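PDB 7BUH: ferredoxin CarAc from Pseudomonas resinovorans, which carries electrons, through its Rieske-type [2Fe-2S] cluster, from the reductase CarAd to the terminal oxygenase CarAa of carbazole 1,9a-dioxygenase. Local coordinates for residues 3-8 with 90-95; 31-36 with 40-45. All coordinates share one frame; numbering follows the deposited sequence.

Contact 1: 3-8 with 90-95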
# COMPACT_ATOMS: atom_id res chain seq x y z
N GLN A 3 -6.52 -15.25 5.89
CA GLN A 3 -7.97 -15.45 5.71
C GLN A 3 -8.55 -14.25 4.94
O GLN A 3 -9.20 -14.53 3.95
CB GLN A 3 -8.71 -15.72 7.03
CG GLN A 3 -10.21 -15.54 6.88
CD GLN A 3 -11.03 -15.87 8.11
OE1 GLN A 3 -11.20 -15.02 8.99
NE2 GLN A 3 -11.55 -17.09 8.15
N ILE A 4 -8.32 -12.99 5.34
CA ILE A 4 -9.01 -11.79 4.75
C ILE A 4 -8.29 -11.32 3.49
O ILE A 4 -7.09 -11.00 3.56
CB ILE A 4 -9.15 -10.61 5.74
CG1 ILE A 4 -9.88 -11.00 7.03
CG2 ILE A 4 -9.84 -9.44 5.06
CD1 ILE A 4 -9.68 -9.98 8.14
N TRP A 5 -9.02 -11.23 2.38
CA TRP A 5 -8.56 -10.70 1.08
C TRP A 5 -9.56 -9.67 0.62
O TRP A 5 -10.78 -9.92 0.75
CB TRP A 5 -8.39 -11.84 0.09
CG TRP A 5 -7.25 -12.73 0.47
CD1 TRP A 5 -7.25 -13.88 1.21
CD2 TRP A 5 -5.89 -12.48 0.10
NE1 TRP A 5 -5.96 -14.34 1.35
CE2 TRP A 5 -5.11 -13.50 0.68
CE3 TRP A 5 -5.27 -11.45 -0.63
CZ2 TRP A 5 -3.73 -13.56 0.48
CZ3 TRP A 5 -3.91 -11.51 -0.80
CH2 TRP A 5 -3.15 -12.55 -0.26
N LEU A 6 -9.08 -8.51 0.16
CA LEU A 6 -9.94 -7.41 -0.30
C LEU A 6 -9.85 -7.30 -1.82
O LEU A 6 -8.73 -7.13 -2.34
CB LEU A 6 -9.49 -6.11 0.36
CG LEU A 6 -9.45 -6.12 1.87
CD1 LEU A 6 -9.10 -4.73 2.35
CD2 LEU A 6 -10.77 -6.60 2.50
N LYS A 7 -10.97 -7.40 -2.52
CA LYS A 7 -10.97 -7.33 -3.98
C LYS A 7 -10.78 -5.86 -4.35
O LYS A 7 -11.53 -4.98 -3.85
CB LYS A 7 -12.23 -7.96 -4.59
CG LYS A 7 -12.33 -7.79 -6.10
CD LYS A 7 -13.58 -8.43 -6.68
CE LYS A 7 -13.52 -9.94 -6.57
NZ LYS A 7 -14.77 -10.60 -7.04
N VAL A 8 -9.80 -5.60 -5.21
CA VAL A 8 -9.46 -4.21 -5.63
C VAL A 8 -10.08 -3.94 -6.99
O VAL A 8 -10.93 -3.01 -7.11
CB VAL A 8 -7.94 -4.03 -5.62
CG1 VAL A 8 -7.50 -2.63 -5.98
CG2 VAL A 8 -7.42 -4.42 -4.25
N VAL A 90 3.49 -3.42 5.27
CA VAL A 90 3.38 -4.05 3.92
C VAL A 90 2.26 -5.09 3.96
O VAL A 90 2.07 -5.79 5.01
CB VAL A 90 4.72 -4.64 3.44
CG1 VAL A 90 5.77 -3.54 3.31
CG2 VAL A 90 5.20 -5.77 4.31
N PHE A 91 1.53 -5.20 2.86
CA PHE A 91 0.40 -6.16 2.72
C PHE A 91 0.64 -7.01 1.47
O PHE A 91 0.92 -6.45 0.43
CB PHE A 91 -0.95 -5.45 2.66
CG PHE A 91 -1.25 -4.67 3.91
CD1 PHE A 91 -0.53 -3.53 4.24
CD2 PHE A 91 -2.19 -5.13 4.83
CE1 PHE A 91 -0.78 -2.83 5.41
CE2 PHE A 91 -2.44 -4.44 6.00
CZ PHE A 91 -1.74 -3.28 6.29
N GLU A 92 0.48 -8.32 1.59
CA GLU A 92 0.48 -9.27 0.44
C GLU A 92 -0.59 -8.91 -0.60
O GLU A 92 -1.71 -8.47 -0.23
CB GLU A 92 0.28 -10.70 0.94
CG GLU A 92 0.55 -11.74 -0.13
CD GLU A 92 0.50 -13.19 0.37
OE1 GLU A 92 0.47 -13.38 1.62
OE2 GLU A 92 0.49 -14.12 -0.48
N VAL A 93 -0.25 -9.06 -1.87
CA VAL A 93 -1.17 -8.84 -3.03
C VAL A 93 -1.16 -10.10 -3.87
O VAL A 93 -0.06 -10.57 -4.20
CB VAL A 93 -0.78 -7.63 -3.90
CG1 VAL A 93 -1.77 -7.47 -5.06
CG2 VAL A 93 -0.69 -6.35 -3.08
N GLU A 94 -2.34 -10.66 -4.17
CA GLU A 94 -2.48 -11.85 -5.06
C GLU A 94 -3.40 -11.46 -6.21
O GLU A 94 -4.47 -10.89 -5.93
CB GLU A 94 -3.03 -13.05 -4.29
CG GLU A 94 -1.98 -13.79 -3.47
CD GLU A 94 -2.41 -14.96 -2.56
OE1 GLU A 94 -1.55 -15.44 -1.77
OE2 GLU A 94 -3.59 -15.41 -2.63
N VAL A 95 -3.05 -11.82 -7.45
CA VAL A 95 -3.99 -11.77 -8.60
C VAL A 95 -4.67 -13.14 -8.67
O VAL A 95 -3.97 -14.13 -8.73
CB VAL A 95 -3.29 -11.42 -9.91
CG1 VAL A 95 -4.30 -11.23 -11.03
CG2 VAL A 95 -2.41 -10.19 -9.74
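W5 lays the six-membered end of its indole against the carboxylates of E92 and E94, so that one aromatic ring spans two strands that are not neighbours. Strand 99-103 runs between 5-10 and 90-96 in the antiparallel sheet of this Rieske protein, and W5 crosses it, resting on Y101, to reach the far side. The CA atoms of W5 and V93, the nearest pair, remain 8.7 Å apart; the contact belongs to side chains.

Van der Waals contact comes first. E94 approaches over a face of the indole: its CD lies 3.4 Å from W5 CH2, and its OE2 sits 3.6 Å from W5 CZ2. Carboxylate and ring planes differ by 26°, so the carboxylate lies over the rim of the indole at a moderate tilt. E92 comes to the ring edge instead, with CD near the ring plane and 3.8 Å from W5 CH2. An extended chain, with CG anti to the backbone N (chi1 -168°), carries the E92 carboxylate out to that edge. One aromatic carbon, CH2, thus meets both acids in different ways.

The polar links lie mostly outside the pair of segments. W5 NE1 is hydrogen-bonded to the carbonyl of N2, which holds the pyrrole end of the indole, while K96 forms a salt bridge with E94 OE2 and a cation-pi contact with W5. Between the two acids, E92 OE2 and E94 OE1 are 2.8 Å apart.

Such proximity would be unfavourable for two full negative charges, so one of the two acids is probably protonated and donates to the other. K96 is likely to offset charge on E94, leaving the indole partnered by a lysine as well as by two acids.

Contact 2: 31-36 with 40-45; sequences AVYRVG and YATEDT
A tight antiparallel beta hairpin joins strands 27-35 and 38-43, and the contact is buried near the centre of the Rieske fold, within its larger antiparallel sheet. Two hydrogen-bonded pairs, A31 with T42 and Y33 with Y40, enclose the non-hydrogen-bonded pair V32 with A41. Each of the two outer pairs makes both of its backbone hydrogen bonds; the straightest runs from Y33 N to Y40 O, at 2.8 Å and 173°. A41 CA makes a bent CA-H...O contact with A31 O, 3.1 Å away.

The two faces of the hairpin differ. V32 CG2 meets A41 CB at 4.2 Å on the side covered by V100 and V102. On the other, Y33 packs against L53 and V74, its CG anti to the carbonyl carbon (chi1 -46°), which lays the ring away from the turn, toward the A31-T42 pair, until T42 OG1 stands at its edge, in the ring plane. A phenylalanine in place of Y33 would keep the ring but would probably leave T42 OG1 without the hydroxyl that donates to it, and the ring less firmly held. D44, beyond the strand, brings OD1 to 3.6 Å from A31 CB, while its carboxylate is held by S52 and S54. The tyrosine starts a short relay: Y33 OH donates to T42 OG1 at 2.7 Å, and T42 OG1 donates to E43 O from above the carbonyl plane.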
# COMPACT_ATOMS: atom_id res chain seq x y z
N ALA A 31 -2.70 1.36 -0.07
CA ALA A 31 -2.35 1.73 -1.46
C ALA A 31 -1.88 0.45 -2.14
O ALA A 31 -1.08 -0.28 -1.55
CB ALA A 31 -1.30 2.79 -1.46
N VAL A 32 -2.41 0.16 -3.32
CA VAL A 32 -1.97 -0.97 -4.16
C VAL A 32 -1.26 -0.40 -5.38
O VAL A 32 -1.83 0.48 -6.07
CB VAL A 32 -3.16 -1.85 -4.56
CG1 VAL A 32 -2.74 -2.97 -5.47
CG2 VAL A 32 -3.84 -2.39 -3.32
N TYR A 33 -0.05 -0.87 -5.65
CA TYR A 33 0.83 -0.31 -6.70
C TYR A 33 1.05 -1.38 -7.76
O TYR A 33 1.26 -2.53 -7.37
CB TYR A 33 2.20 0.07 -6.13
CG TYR A 33 2.18 0.84 -4.85
CD1 TYR A 33 2.17 0.21 -3.62
CD2 TYR A 33 2.22 2.22 -4.86
CE1 TYR A 33 2.18 0.92 -2.43
CE2 TYR A 33 2.23 2.94 -3.68
CZ TYR A 33 2.20 2.29 -2.46
OH TYR A 33 2.26 3.05 -1.32
N ARG A 34 0.94 -1.01 -9.04
CA ARG A 34 1.37 -1.88 -10.15
C ARG A 34 2.73 -1.33 -10.61
O ARG A 34 2.77 -0.19 -11.12
CB ARG A 34 0.38 -1.92 -11.31
CG ARG A 34 0.84 -2.90 -12.38
CD ARG A 34 -0.09 -3.03 -13.56
NE ARG A 34 0.45 -3.98 -14.52
CZ ARG A 34 -0.27 -4.79 -15.31
NH1 ARG A 34 -1.59 -4.85 -15.20
NH2 ARG A 34 0.36 -5.62 -16.13
N VAL A 35 3.78 -2.09 -10.37
CA VAL A 35 5.15 -1.74 -10.80
C VAL A 35 5.47 -2.70 -11.93
O VAL A 35 5.64 -3.91 -11.64
CB VAL A 35 6.14 -1.80 -9.63
CG1 VAL A 35 7.55 -1.50 -10.07
CG2 VAL A 35 5.68 -0.85 -8.52
N GLY A 36 5.43 -2.19 -13.17
CA GLY A 36 5.54 -3.03 -14.39
C GLY A 36 4.45 -4.08 -14.36
O GLY A 36 3.28 -3.67 -14.37
N TYR A 40 2.13 -4.64 -5.47
CA TYR A 40 2.59 -4.48 -4.07
C TYR A 40 1.54 -3.64 -3.35
O TYR A 40 0.73 -2.95 -4.01
CB TYR A 40 3.99 -3.85 -4.02
CG TYR A 40 5.00 -4.72 -4.71
CD1 TYR A 40 5.51 -5.85 -4.08
CD2 TYR A 40 5.34 -4.50 -6.04
CE1 TYR A 40 6.39 -6.71 -4.73
CE2 TYR A 40 6.24 -5.34 -6.69
CZ TYR A 40 6.75 -6.44 -6.04
OH TYR A 40 7.59 -7.31 -6.69
N ALA A 41 1.54 -3.70 -2.04
CA ALA A 41 0.61 -2.89 -1.23
C ALA A 41 1.29 -2.44 0.05
O ALA A 41 2.06 -3.21 0.63
CB ALA A 41 -0.64 -3.67 -0.92
N THR A 42 0.98 -1.23 0.47
CA THR A 42 1.38 -0.71 1.79
C THR A 42 0.17 -0.04 2.43
O THR A 42 -0.84 0.12 1.77
CB THR A 42 2.52 0.31 1.62
OG1 THR A 42 2.08 1.47 0.90
CG2 THR A 42 3.74 -0.25 0.92
N GLU A 43 0.33 0.44 3.66
CA GLU A 43 -0.51 1.52 4.20
C GLU A 43 -0.51 2.66 3.17
O GLU A 43 0.54 2.95 2.54
CB GLU A 43 0.02 2.02 5.54
CG GLU A 43 -0.18 1.03 6.65
CD GLU A 43 0.80 1.12 7.82
OE1 GLU A 43 1.74 2.01 7.85
OE2 GLU A 43 0.62 0.27 8.73
N ASP A 44 -1.65 3.30 2.98
CA ASP A 44 -1.76 4.48 2.07
C ASP A 44 -1.20 5.74 2.75
O ASP A 44 -0.77 6.69 2.03
CB ASP A 44 -3.22 4.73 1.72
CG ASP A 44 -3.42 5.90 0.77
OD1 ASP A 44 -2.89 5.82 -0.36
OD2 ASP A 44 -4.12 6.87 1.16
N THR A 45 -1.27 5.81 4.08
CA THR A 45 -0.99 7.07 4.82
C THR A 45 0.52 7.19 5.00
O THR A 45 1.09 6.33 5.62
CB THR A 45 -1.76 7.12 6.13
OG1 THR A 45 -3.15 6.88 5.83
CG2 THR A 45 -1.58 8.46 6.81

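Overall arrangement
Contacts 1 and 2 belong to one antiparallel sheet and meet where strand 90-96 lies beside strand 38-43. Their centres are about 11 Å apart, yet they touch: F91 N probably makes a hydrogen bond with A41 O, 3.0 Å away, and V93 CG2 packs on A41 CB at 3.4 Å. Along the chain, contact 1 joins segments that lie on either side of the hairpin of contact 2. Contact 1 is at the surface, away from the annotated sites, whereas contact 2 is buried, and closer to the cluster. The side chain of Y33 is about 11 Å from the [2Fe-2S] cluster, and that of D44 about 8 Å from the side chain of its ligand C46.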